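PDB 5GY3: glucanase from Klebsiella pneumoniae, which probably catalyses the endohydrolysis of internal beta-1,4-glucosidic bonds in cellulose, lichenin and cereal beta-glucans, as a family 8 glycosyl hydrolase. Local coordinates for residues Asp89-Leu97 and Tyr108-Leu119; Tyr152-Ala160 and Trp170-Leu181. All coordinates share one frame; numbering follows the deposited sequence.

Contact 1 (89-97 with 108-119) and contact 2 (152-160 with 170-181) follow each other along the chain, the first closing before the second opens. Each joins two successive antiparallel helices, 86-103 with 106-123 and 155-164 with 167-183, as expected of the (alpha/alpha)6 barrel of family 8. Their centres lie about 16 Å apart, yet they touch. Trp94 of helix 86-103 packs against helix 155-164, its CD2 3.5 Å from Ala157 CB, and Trp170 CZ2 comes 3.6 Å from Thr116 O. The two hairpins pack directly against each other. Helix 86-103 also carries Asp87, the predicted nucleophile, whose side chain is about 5 Å from that of Thr90 and about 8 Å from that of Trp158.

Contact 1: Asp89-Leu97 and Tyr108-Leu119; sequences DTLIAWALL and YAIASDAITASL
Ser112 OG donates to Ala93 O over 2.8 Å, the one hydrogen bond between the two segments. Ser112 OG lies above the Ala93 carbonyl plane, 38° out of it. Leu97 N, closing the helical turn, reaches the same acceptor from the opposite face, and two donors therefore grip Ala93 O. The hydroxyl is turned to the partner helix by a chi1 of 179°, which sets OG opposite the backbone N, and Leu97 CB and CD1 lie beside that oxygen.

Leu96 can be traced from its root outward. Its CB rests 3.4 Å from Tyr108 O and also faces Ser112 CB. CG then forks: CD1 goes to Ile115 CD1 at 3.8 Å and to Ala111 CB at 4.0 Å, while CD2 meets CD1 of the Tyr108 ring obliquely. The side chain is a knob in a hole formed by Tyr108, Ala111, Ser112 and Ile115. Ile115 returns the packing, set among Asp89, Ile92, Ala93 and Leu96, with CG2 3.6 Å from Ala93 CB.

The axes of the two segments run at 153° and approach to 7.9 Å. This is an antiparallel helical hairpin, the building element of the (alpha/alpha)6 barrel of family 8 glycosidases. The close approach is consistent with the small residues at the crossing: the CA atoms of Ala93 and Ser112 are 4.5 Å apart.

At the other end Leu119 spreads its two methyls over the start of 89-97, CD2 against Asp89 CB and CD1 3.6 Å from Thr90 OG1. The polar ends of these residues are satisfied elsewhere: Asp89 OD2 by Asn84, Thr90 OG1 by Ser86 O. Tyr108 extends past the contact, and its hydroxyl is hydrogen-bonded to Asp49 and Arg45.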
loop_
_atom_site.group_PDB
_atom_site.type_symbol
_atom_site.label_atom_id
_atom_site.label_comp_id
_atom_site.label_asym_id
_atom_site.label_seq_id
_atom_site.Cartn_x
_atom_site.Cartn_y
_atom_site.Cartn_z
ATOM N N ASP A 89 -6.227 3.617 -4.872
ATOM C CA ASP A 89 -6.991 3.159 -6.035
ATOM C C ASP A 89 -6.672 1.707 -6.361
ATOM O O ASP A 89 -7.564 0.925 -6.710
ATOM C CB ASP A 89 -6.679 3.992 -7.283
ATOM C CG ASP A 89 -6.830 5.496 -7.084
ATOM O OD1 ASP A 89 -7.787 5.951 -6.424
ATOM O OD2 ASP A 89 -5.987 6.224 -7.649
ATOM N N THR A 90 -5.388 1.350 -6.308
ATOM C CA THR A 90 -4.969 -0.014 -6.611
ATOM C C THR A 90 -5.565 -1.007 -5.623
ATOM O O THR A 90 -6.059 -2.074 -6.017
ATOM C CB THR A 90 -3.437 -0.089 -6.581
ATOM O OG1 THR A 90 -2.890 0.734 -7.618
ATOM C CG2 THR A 90 -2.951 -1.512 -6.741
ATOM N N LEU A 91 -5.494 -0.685 -4.326
ATOM C CA LEU A 91 -5.989 -1.598 -3.299
ATOM C C LEU A 91 -7.480 -1.839 -3.458
ATOM O O LEU A 91 -7.956 -2.976 -3.305
ATOM C CB LEU A 91 -5.697 -1.021 -1.915
ATOM C CG LEU A 91 -4.212 -0.959 -1.554
ATOM C CD1 LEU A 91 -4.004 -0.020 -0.374
ATOM C CD2 LEU A 91 -3.698 -2.353 -1.245
ATOM N N ILE A 92 -8.226 -0.774 -3.762
ATOM C CA ILE A 92 -9.665 -0.884 -4.001
ATOM C C ILE A 92 -9.937 -1.787 -5.199
ATOM O O ILE A 92 -10.780 -2.689 -5.136
ATOM C CB ILE A 92 -10.282 0.515 -4.193
ATOM C CG1 ILE A 92 -10.254 1.304 -2.871
ATOM C CG2 ILE A 92 -11.706 0.402 -4.749
ATOM C CD1 ILE A 92 -10.422 2.851 -3.027
ATOM N N ALA A 93 -9.232 -1.554 -6.313
ATOM C CA ALA A 93 -9.462 -2.371 -7.502
ATOM C C ALA A 93 -9.076 -3.821 -7.252
ATOM O O ALA A 93 -9.706 -4.744 -7.782
ATOM C CB ALA A 93 -8.681 -1.812 -8.696
ATOM N N TRP A 94 -8.010 -4.032 -6.483
ATOM C CA TRP A 94 -7.561 -5.383 -6.161
ATOM C C TRP A 94 -8.575 -6.093 -5.276
ATOM O O TRP A 94 -8.911 -7.260 -5.515
ATOM C CB TRP A 94 -6.195 -5.297 -5.470
ATOM C CG TRP A 94 -5.511 -6.594 -5.243
ATOM C CD1 TRP A 94 -5.693 -7.770 -5.927
ATOM C CD2 TRP A 94 -4.504 -6.848 -4.268
ATOM N NE1 TRP A 94 -4.853 -8.739 -5.428
ATOM C CE2 TRP A 94 -4.110 -8.195 -4.411
ATOM C CE3 TRP A 94 -3.887 -6.063 -3.284
ATOM C CZ2 TRP A 94 -3.144 -8.779 -3.595
ATOM C CZ3 TRP A 94 -2.910 -6.644 -2.486
ATOM C CH2 TRP A 94 -2.544 -7.984 -2.655
ATOM N N ALA A 95 -9.088 -5.393 -4.259
ATOM C CA ALA A 95 -10.113 -5.980 -3.403
ATOM C C ALA A 95 -11.351 -6.379 -4.206
ATOM O O ALA A 95 -11.944 -7.441 -3.959
ATOM C CB ALA A 95 -10.478 -4.998 -2.290
ATOM N N LEU A 96 -11.753 -5.542 -5.169
ATOM C CA LEU A 96 -12.910 -5.858 -6.011
ATOM C C LEU A 96 -12.665 -7.101 -6.851
ATOM O O LEU A 96 -13.554 -7.951 -6.989
ATOM C CB LEU A 96 -13.245 -4.667 -6.912
ATOM C CG LEU A 96 -13.953 -3.540 -6.153
ATOM C CD1 LEU A 96 -13.843 -2.195 -6.878
ATOM C CD2 LEU A 96 -15.424 -3.922 -5.905
ATOM N N LEU A 97 -11.470 -7.224 -7.433
ATOM C CA LEU A 97 -11.134 -8.438 -8.170
ATOM C C LEU A 97 -11.245 -9.667 -7.272
ATOM O O LEU A 97 -11.829 -10.693 -7.655
ATOM C CB LEU A 97 -9.729 -8.294 -8.750
ATOM C CG LEU A 97 -9.403 -9.039 -10.028
ATOM C CD1 LEU A 97 -10.461 -8.671 -11.068
ATOM C CD2 LEU A 97 -8.017 -8.612 -10.490
ATOM N N TYR A 108 -18.377 -7.211 -9.348
ATOM C CA TYR A 108 -17.177 -6.712 -8.676
ATOM C C TYR A 108 -15.996 -6.633 -9.635
ATOM O O TYR A 108 -15.181 -5.703 -9.554
ATOM C CB TYR A 108 -16.807 -7.602 -7.495
ATOM C CG TYR A 108 -17.815 -7.637 -6.368
ATOM C CD1 TYR A 108 -18.222 -6.474 -5.736
ATOM C CD2 TYR A 108 -18.332 -8.847 -5.921
ATOM C CE1 TYR A 108 -19.133 -6.506 -4.684
ATOM C CE2 TYR A 108 -19.241 -8.893 -4.871
ATOM C CZ TYR A 108 -19.640 -7.724 -4.257
ATOM O OH TYR A 108 -20.544 -7.764 -3.209
ATOM N N ALA A 109 -15.873 -7.606 -10.533
ATOM C CA ALA A 109 -14.770 -7.597 -11.489
ATOM C C ALA A 109 -14.960 -6.521 -12.550
ATOM O O ALA A 109 -13.981 -5.920 -13.002
ATOM C CB ALA A 109 -14.631 -8.972 -12.138
ATOM N N ILE A 110 -16.208 -6.260 -12.952
ATOM C CA ILE A 110 -16.459 -5.178 -13.902
ATOM C C ILE A 110 -16.084 -3.837 -13.285
ATOM O O ILE A 110 -15.518 -2.971 -13.961
ATOM C CB ILE A 110 -17.922 -5.214 -14.383
ATOM C CG1 ILE A 110 -18.108 -6.413 -15.317
ATOM C CG2 ILE A 110 -18.310 -3.891 -15.060
ATOM C CD1 ILE A 110 -19.561 -6.760 -15.625
ATOM N N ALA A 111 -16.342 -3.667 -11.982
ATOM C CA ALA A 111 -15.914 -2.448 -11.301
ATOM C C ALA A 111 -14.393 -2.353 -11.249
ATOM O O ALA A 111 -13.819 -1.284 -11.500
ATOM C CB ALA A 111 -16.500 -2.398 -9.888
ATOM N N SER A 112 -13.729 -3.459 -10.920
ATOM C CA SER A 112 -12.271 -3.478 -10.886
ATOM C C SER A 112 -11.686 -3.063 -12.230
ATOM O O SER A 112 -10.759 -2.243 -12.291
ATOM C CB SER A 112 -11.783 -4.876 -10.495
ATOM O OG SER A 112 -10.363 -4.926 -10.482
ATOM N N ASP A 113 -12.228 -3.621 -13.321
ATOM C CA ASP A 113 -11.680 -3.373 -14.654
ATOM C C ASP A 113 -11.667 -1.885 -14.996
ATOM O O ASP A 113 -10.749 -1.410 -15.674
ATOM C CB ASP A 113 -12.493 -4.122 -15.711
ATOM C CG ASP A 113 -12.384 -5.628 -15.595
ATOM O OD1 ASP A 113 -11.392 -6.110 -15.025
ATOM O OD2 ASP A 113 -13.298 -6.326 -16.104
ATOM N N ALA A 114 -12.704 -1.146 -14.590
ATOM C CA ALA A 114 -12.743 0.282 -14.879
ATOM C C ALA A 114 -11.617 1.015 -14.164
ATOM O O ALA A 114 -10.971 1.898 -14.747
ATOM C CB ALA A 114 -14.108 0.863 -14.490
ATOM N N ILE A 115 -11.366 0.651 -12.903
ATOM C CA ILE A 115 -10.328 1.301 -12.107
ATOM C C ILE A 115 -8.944 0.954 -12.637
ATOM O O ILE A 115 -8.083 1.835 -12.750
ATOM C CB ILE A 115 -10.475 0.918 -10.622
ATOM C CG1 ILE A 115 -11.864 1.339 -10.113
ATOM C CG2 ILE A 115 -9.338 1.535 -9.778
ATOM C CD1 ILE A 115 -12.289 0.653 -8.819
ATOM N N THR A 116 -8.701 -0.323 -12.976
ATOM C CA THR A 116 -7.376 -0.668 -13.489
ATOM C C THR A 116 -7.120 -0.008 -14.839
ATOM O O THR A 116 -5.997 0.426 -15.112
ATOM C CB THR A 116 -7.171 -2.185 -13.576
ATOM O OG1 THR A 116 -8.161 -2.790 -14.418
ATOM C CG2 THR A 116 -7.239 -2.806 -12.194
ATOM N N ALA A 117 -8.142 0.095 -15.693
ATOM C CA ALA A 117 -7.960 0.836 -16.941
ATOM C C ALA A 117 -7.664 2.306 -16.663
ATOM O O ALA A 117 -6.814 2.914 -17.333
ATOM C CB ALA A 117 -9.189 0.693 -17.835
ATOM N N SER A 118 -8.338 2.884 -15.664
ATOM C CA SER A 118 -8.059 4.266 -15.270
ATOM C C SER A 118 -6.646 4.420 -14.720
ATOM O O SER A 118 -5.978 5.430 -14.974
ATOM C CB SER A 118 -9.077 4.737 -14.226
ATOM O OG SER A 118 -10.335 5.000 -14.813
ATOM N N LEU A 119 -6.178 3.448 -13.944
ATOM C CA LEU A 119 -4.816 3.532 -13.434
ATOM C C LEU A 119 -3.800 3.562 -14.572
ATOM O O LEU A 119 -2.868 4.367 -14.556
ATOM C CB LEU A 119 -4.541 2.376 -12.481
ATOM C CG LEU A 119 -5.149 2.541 -11.089
ATOM C CD1 LEU A 119 -5.103 1.202 -10.370
ATOM C CD2 LEU A 119 -4.368 3.598 -10.304
#

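Contact 2: Tyr152-Ala160 and Trp170-Leu181; sequences YFIFPAWRA and WRTLQTDGQALL
The Trp158 indole has a neighbour over each face, a leucine methyl from the other segment and the backbone of its own. Leu173 CD2 stands 3.5 Å from the centroid of the six-membered ring, almost on its normal, a clear CH-pi contact. Over the opposite face, toward the rim, lie Phe153 C and Ile154 N. At the ring edge Trp158 CE3 comes 3.7 Å from Gln174 CA, whereas Leu173 O approaches Trp158 CZ3 to 3.5 Å from off the plane, on the leucine side. Trp158 CD1 meets Trp170 CZ3 at 3.7 Å; the Trp158 five-membered ring and the Trp170 six-membered ring meet obliquely, their planes 42° apart.

Phe155 is the knob of the contact, set among Gln174, Gly177, Gln178 and Leu181. The Gly177 carbonyl carbon lies in the ring plane at the edge, 3.9 Å from Phe155 CE1, and the bare glycine backbone lies where Phe153, Phe155 and Trp158 converge. Gln178 CG meets CE1 obliquely, and Leu181 CD2 touches the edge at CE2. Gln174 leaves its helix with CG anti to the backbone N (chi1 170°), then bends, bringing OE1 3.8 Å from Phe155 CB; OE1 also accepts a weak bond from Gln178 NE2. Beyond the pair, Phe155 touches Leu225, and Trp158 touches Met133. The segment axes, 9.1 Å apart at closest and at 156°, make an antiparallel hairpin, as in the paired helices of the (alpha/alpha)6 barrel.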
loop_
_atom_site.group_PDB
_atom_site.type_symbol
_atom_site.label_atom_id
_atom_site.label_comp_id
_atom_site.label_asym_id
_atom_site.label_seq_id
_atom_site.Cartn_x
_atom_site.Cartn_y
_atom_site.Cartn_z
ATOM N N TYR A 152 4.029 2.347 -3.227
ATOM C CA TYR A 152 2.852 2.248 -4.088
ATOM C C TYR A 152 3.042 1.242 -5.224
ATOM O O TYR A 152 2.122 1.055 -6.034
ATOM C CB TYR A 152 2.484 3.612 -4.702
ATOM C CG TYR A 152 2.059 4.722 -3.755
ATOM C CD1 TYR A 152 2.344 4.675 -2.396
ATOM C CD2 TYR A 152 1.372 5.829 -4.240
ATOM C CE1 TYR A 152 1.959 5.703 -1.536
ATOM C CE2 TYR A 152 0.987 6.870 -3.392
ATOM C CZ TYR A 152 1.284 6.795 -2.045
ATOM O OH TYR A 152 0.913 7.801 -1.191
ATOM N N PHE A 153 4.205 0.592 -5.313
ATOM C CA PHE A 153 4.409 -0.490 -6.291
ATOM C C PHE A 153 3.841 -1.777 -5.691
ATOM O O PHE A 153 4.562 -2.621 -5.154
ATOM C CB PHE A 153 5.885 -0.699 -6.631
ATOM C CG PHE A 153 6.619 0.510 -7.178
ATOM C CD1 PHE A 153 5.976 1.699 -7.494
ATOM C CD2 PHE A 153 7.994 0.425 -7.378
ATOM C CE1 PHE A 153 6.705 2.795 -7.987
ATOM C CE2 PHE A 153 8.723 1.508 -7.876
ATOM C CZ PHE A 153 8.073 2.689 -8.175
ATOM N N ILE A 154 2.525 -1.943 -5.791
ATOM C CA ILE A 154 1.840 -3.040 -5.068
ATOM C C ILE A 154 1.918 -4.272 -5.965
ATOM O O ILE A 154 0.970 -4.655 -6.658
ATOM C CB ILE A 154 0.417 -2.663 -4.667
ATOM C CG1 ILE A 154 0.457 -1.338 -3.889
ATOM C CG2 ILE A 154 -0.174 -3.772 -3.780
ATOM C CD1 ILE A 154 -0.892 -0.860 -3.377
ATOM N N PHE A 155 3.073 -4.932 -5.915
ATOM C CA PHE A 155 3.356 -6.051 -6.812
ATOM C C PHE A 155 2.294 -7.149 -6.808
ATOM O O PHE A 155 1.937 -7.615 -7.901
ATOM C CB PHE A 155 4.737 -6.636 -6.471
ATOM C CG PHE A 155 5.842 -5.627 -6.546
ATOM C CD1 PHE A 155 6.232 -5.098 -7.769
ATOM C CD2 PHE A 155 6.477 -5.197 -5.392
ATOM C CE1 PHE A 155 7.259 -4.153 -7.845
ATOM C CE2 PHE A 155 7.500 -4.246 -5.459
ATOM C CZ PHE A 155 7.891 -3.738 -6.687
ATOM N N PRO A 156 1.747 -7.601 -5.672
ATOM C CA PRO A 156 0.753 -8.686 -5.762
ATOM C C PRO A 156 -0.550 -8.249 -6.419
ATOM O O PRO A 156 -1.213 -9.067 -7.080
ATOM C CB PRO A 156 0.553 -9.103 -4.297
ATOM C CG PRO A 156 0.902 -7.866 -3.508
ATOM C CD PRO A 156 2.052 -7.258 -4.267
ATOM N N ALA A 157 -0.936 -6.983 -6.255
ATOM C CA ALA A 157 -2.093 -6.464 -6.969
ATOM C C ALA A 157 -1.837 -6.423 -8.469
ATOM O O ALA A 157 -2.698 -6.813 -9.264
ATOM C CB ALA A 157 -2.448 -5.079 -6.451
ATOM N N TRP A 158 -0.658 -5.936 -8.877
ATOM C CA TRP A 158 -0.353 -5.841 -10.301
ATOM C C TRP A 158 -0.378 -7.215 -10.965
ATOM O O TRP A 158 -0.834 -7.355 -12.107
ATOM C CB TRP A 158 1.006 -5.182 -10.504
ATOM C CG TRP A 158 1.057 -3.755 -10.044
ATOM C CD1 TRP A 158 0.033 -3.016 -9.521
ATOM C CD2 TRP A 158 2.202 -2.895 -10.068
ATOM N NE1 TRP A 158 0.469 -1.746 -9.229
ATOM C CE2 TRP A 158 1.800 -1.649 -9.549
ATOM C CE3 TRP A 158 3.532 -3.062 -10.488
ATOM C CZ2 TRP A 158 2.676 -0.565 -9.442
ATOM C CZ3 TRP A 158 4.407 -1.990 -10.374
ATOM C CH2 TRP A 158 3.975 -0.756 -9.857
ATOM N N ARG A 159 0.121 -8.239 -10.269
ATOM C CA ARG A 159 0.087 -9.585 -10.833
ATOM C C ARG A 159 -1.356 -10.050 -11.004
ATOM O O ARG A 159 -1.712 -10.619 -12.041
ATOM C CB ARG A 159 0.885 -10.553 -9.945
ATOM C CG ARG A 159 0.906 -12.000 -10.435
ATOM C CD ARG A 159 0.744 -12.986 -9.297
ATOM N NE ARG A 159 -0.081 -12.406 -8.204
ATOM C CZ ARG A 159 -1.345 -12.718 -7.967
ATOM N NH1 ARG A 159 -1.931 -13.610 -8.737
ATOM N NH2 ARG A 159 -1.979 -12.150 -6.963
ATOM N N ALA A 160 -2.208 -9.776 -10.010
ATOM C CA ALA A 160 -3.621 -10.122 -10.124
ATOM C C ALA A 160 -4.279 -9.389 -11.283
ATOM O O ALA A 160 -5.064 -9.984 -12.034
ATOM C CB ALA A 160 -4.354 -9.801 -8.818
ATOM N N TRP A 170 0.376 -4.545 -17.604
ATOM C CA TRP A 170 0.594 -4.741 -16.171
ATOM C C TRP A 170 1.870 -5.530 -15.919
ATOM O O TRP A 170 2.593 -5.266 -14.948
ATOM C CB TRP A 170 -0.610 -5.440 -15.529
ATOM C CG TRP A 170 -1.761 -4.506 -15.298
ATOM C CD1 TRP A 170 -2.977 -4.512 -15.948
ATOM C CD2 TRP A 170 -1.796 -3.397 -14.396
ATOM N NE1 TRP A 170 -3.765 -3.473 -15.486
ATOM C CE2 TRP A 170 -3.065 -2.780 -14.531
ATOM C CE3 TRP A 170 -0.880 -2.867 -13.477
ATOM C CZ2 TRP A 170 -3.437 -1.661 -13.783
ATOM C CZ3 TRP A 170 -1.263 -1.753 -12.722
ATOM C CH2 TRP A 170 -2.520 -1.158 -12.894
ATOM N N ARG A 171 2.165 -6.499 -16.786
ATOM C CA ARG A 171 3.405 -7.252 -16.641
ATOM C C ARG A 171 4.620 -6.355 -16.858
ATOM O O ARG A 171 5.616 -6.458 -16.129
ATOM C CB ARG A 171 3.424 -8.429 -17.616
ATOM C CG ARG A 171 2.618 -9.611 -17.143
ATOM C CD ARG A 171 3.114 -10.886 -17.805
ATOM N NE ARG A 171 2.319 -12.040 -17.417
ATOM C CZ ARG A 171 2.415 -13.230 -18.000
ATOM N NH1 ARG A 171 3.274 -13.419 -18.996
ATOM N NH2 ARG A 171 1.645 -14.227 -17.594
ATOM N N THR A 172 4.551 -5.463 -17.848
ATOM C CA THR A 172 5.645 -4.519 -18.058
ATOM C C THR A 172 5.811 -3.596 -16.859
ATOM O O THR A 172 6.939 -3.312 -16.436
ATOM C CB THR A 172 5.395 -3.716 -19.332
ATOM O OG1 THR A 172 5.565 -4.575 -20.469
ATOM C CG2 THR A 172 6.363 -2.521 -19.432
ATOM N N LEU A 173 4.700 -3.106 -16.306
ATOM C CA LEU A 173 4.790 -2.245 -15.127
ATOM C C LEU A 173 5.441 -2.988 -13.970
ATOM O O LEU A 173 6.296 -2.437 -13.258
ATOM C CB LEU A 173 3.397 -1.733 -14.729
ATOM C CG LEU A 173 3.398 -0.565 -13.729
ATOM C CD1 LEU A 173 3.856 0.746 -14.405
ATOM C CD2 LEU A 173 2.044 -0.392 -13.043
ATOM N N GLN A 174 5.072 -4.252 -13.782
ATOM C CA GLN A 174 5.699 -5.038 -12.724
ATOM C C GLN A 174 7.187 -5.235 -12.984
ATOM O O GLN A 174 8.006 -5.073 -12.072
ATOM C CB GLN A 174 4.991 -6.379 -12.572
ATOM C CG GLN A 174 5.748 -7.317 -11.669
ATOM C CD GLN A 174 4.844 -8.201 -10.862
ATOM O OE1 GLN A 174 5.146 -8.521 -9.706
ATOM N NE2 GLN A 174 3.727 -8.615 -11.464
ATOM N N THR A 175 7.558 -5.580 -14.223
ATOM C CA THR A 175 8.967 -5.732 -14.571
ATOM C C THR A 175 9.743 -4.450 -14.308
ATOM O O THR A 175 10.833 -4.473 -13.726
ATOM C CB THR A 175 9.091 -6.120 -16.043
ATOM O OG1 THR A 175 8.577 -7.444 -16.231
ATOM C CG2 THR A 175 10.546 -6.053 -16.481
ATOM N N ASP A 176 9.192 -3.319 -14.750
ATOM C CA ASP A 176 9.884 -2.048 -14.601
ATOM C C ASP A 176 9.944 -1.614 -13.140
ATOM O O ASP A 176 10.923 -0.990 -12.711
ATOM C CB ASP A 176 9.192 -0.993 -15.464
ATOM C CG ASP A 176 9.524 -1.143 -16.962
ATOM O OD1 ASP A 176 10.465 -1.895 -17.285
ATOM O OD2 ASP A 176 8.859 -0.495 -17.811
ATOM N N GLY A 177 8.895 -1.916 -12.366
ATOM C CA GLY A 177 8.873 -1.493 -10.974
ATOM C C GLY A 177 9.833 -2.293 -10.114
ATOM O O GLY A 177 10.511 -1.742 -9.238
ATOM N N GLN A 178 9.921 -3.598 -10.362
ATOM C CA GLN A 178 10.957 -4.383 -9.704
ATOM C C GLN A 178 12.348 -3.895 -10.100
ATOM O O GLN A 178 13.229 -3.758 -9.248
ATOM C CB GLN A 178 10.772 -5.860 -10.030
ATOM C CG GLN A 178 9.483 -6.418 -9.459
ATOM C CD GLN A 178 9.384 -7.915 -9.606
ATOM O OE1 GLN A 178 10.389 -8.605 -9.760
ATOM N NE2 GLN A 178 8.164 -8.429 -9.559
ATOM N N ALA A 179 12.555 -3.589 -11.384
ATOM C CA ALA A 179 13.872 -3.124 -11.812
ATOM C C ALA A 179 14.224 -1.790 -11.168
ATOM O O ALA A 179 15.360 -1.598 -10.718
ATOM C CB ALA A 179 13.939 -3.013 -13.335
ATOM N N LEU A 180 13.274 -0.852 -11.114
ATOM C CA LEU A 180 13.563 0.436 -10.483
ATOM C C LEU A 180 13.855 0.258 -8.997
ATOM O O LEU A 180 14.844 0.790 -8.482
ATOM C CB LEU A 180 12.402 1.410 -10.699
ATOM C CG LEU A 180 12.335 2.063 -12.083
ATOM C CD1 LEU A 180 10.968 2.713 -12.284
ATOM C CD2 LEU A 180 13.490 3.090 -12.289
ATOM N N LEU A 181 13.008 -0.508 -8.299
ATOM C CA LEU A 181 13.241 -0.754 -6.878
ATOM C C LEU A 181 14.611 -1.380 -6.647
ATOM O O LEU A 181 15.299 -1.042 -5.672
ATOM C CB LEU A 181 12.121 -1.633 -6.312
ATOM C CG LEU A 181 12.190 -2.068 -4.839
ATOM C CD1 LEU A 181 12.266 -0.850 -3.919
ATOM C CD2 LEU A 181 11.005 -2.966 -4.465
HETATM O O HOH W 1 2.148 -7.955 -13.316
#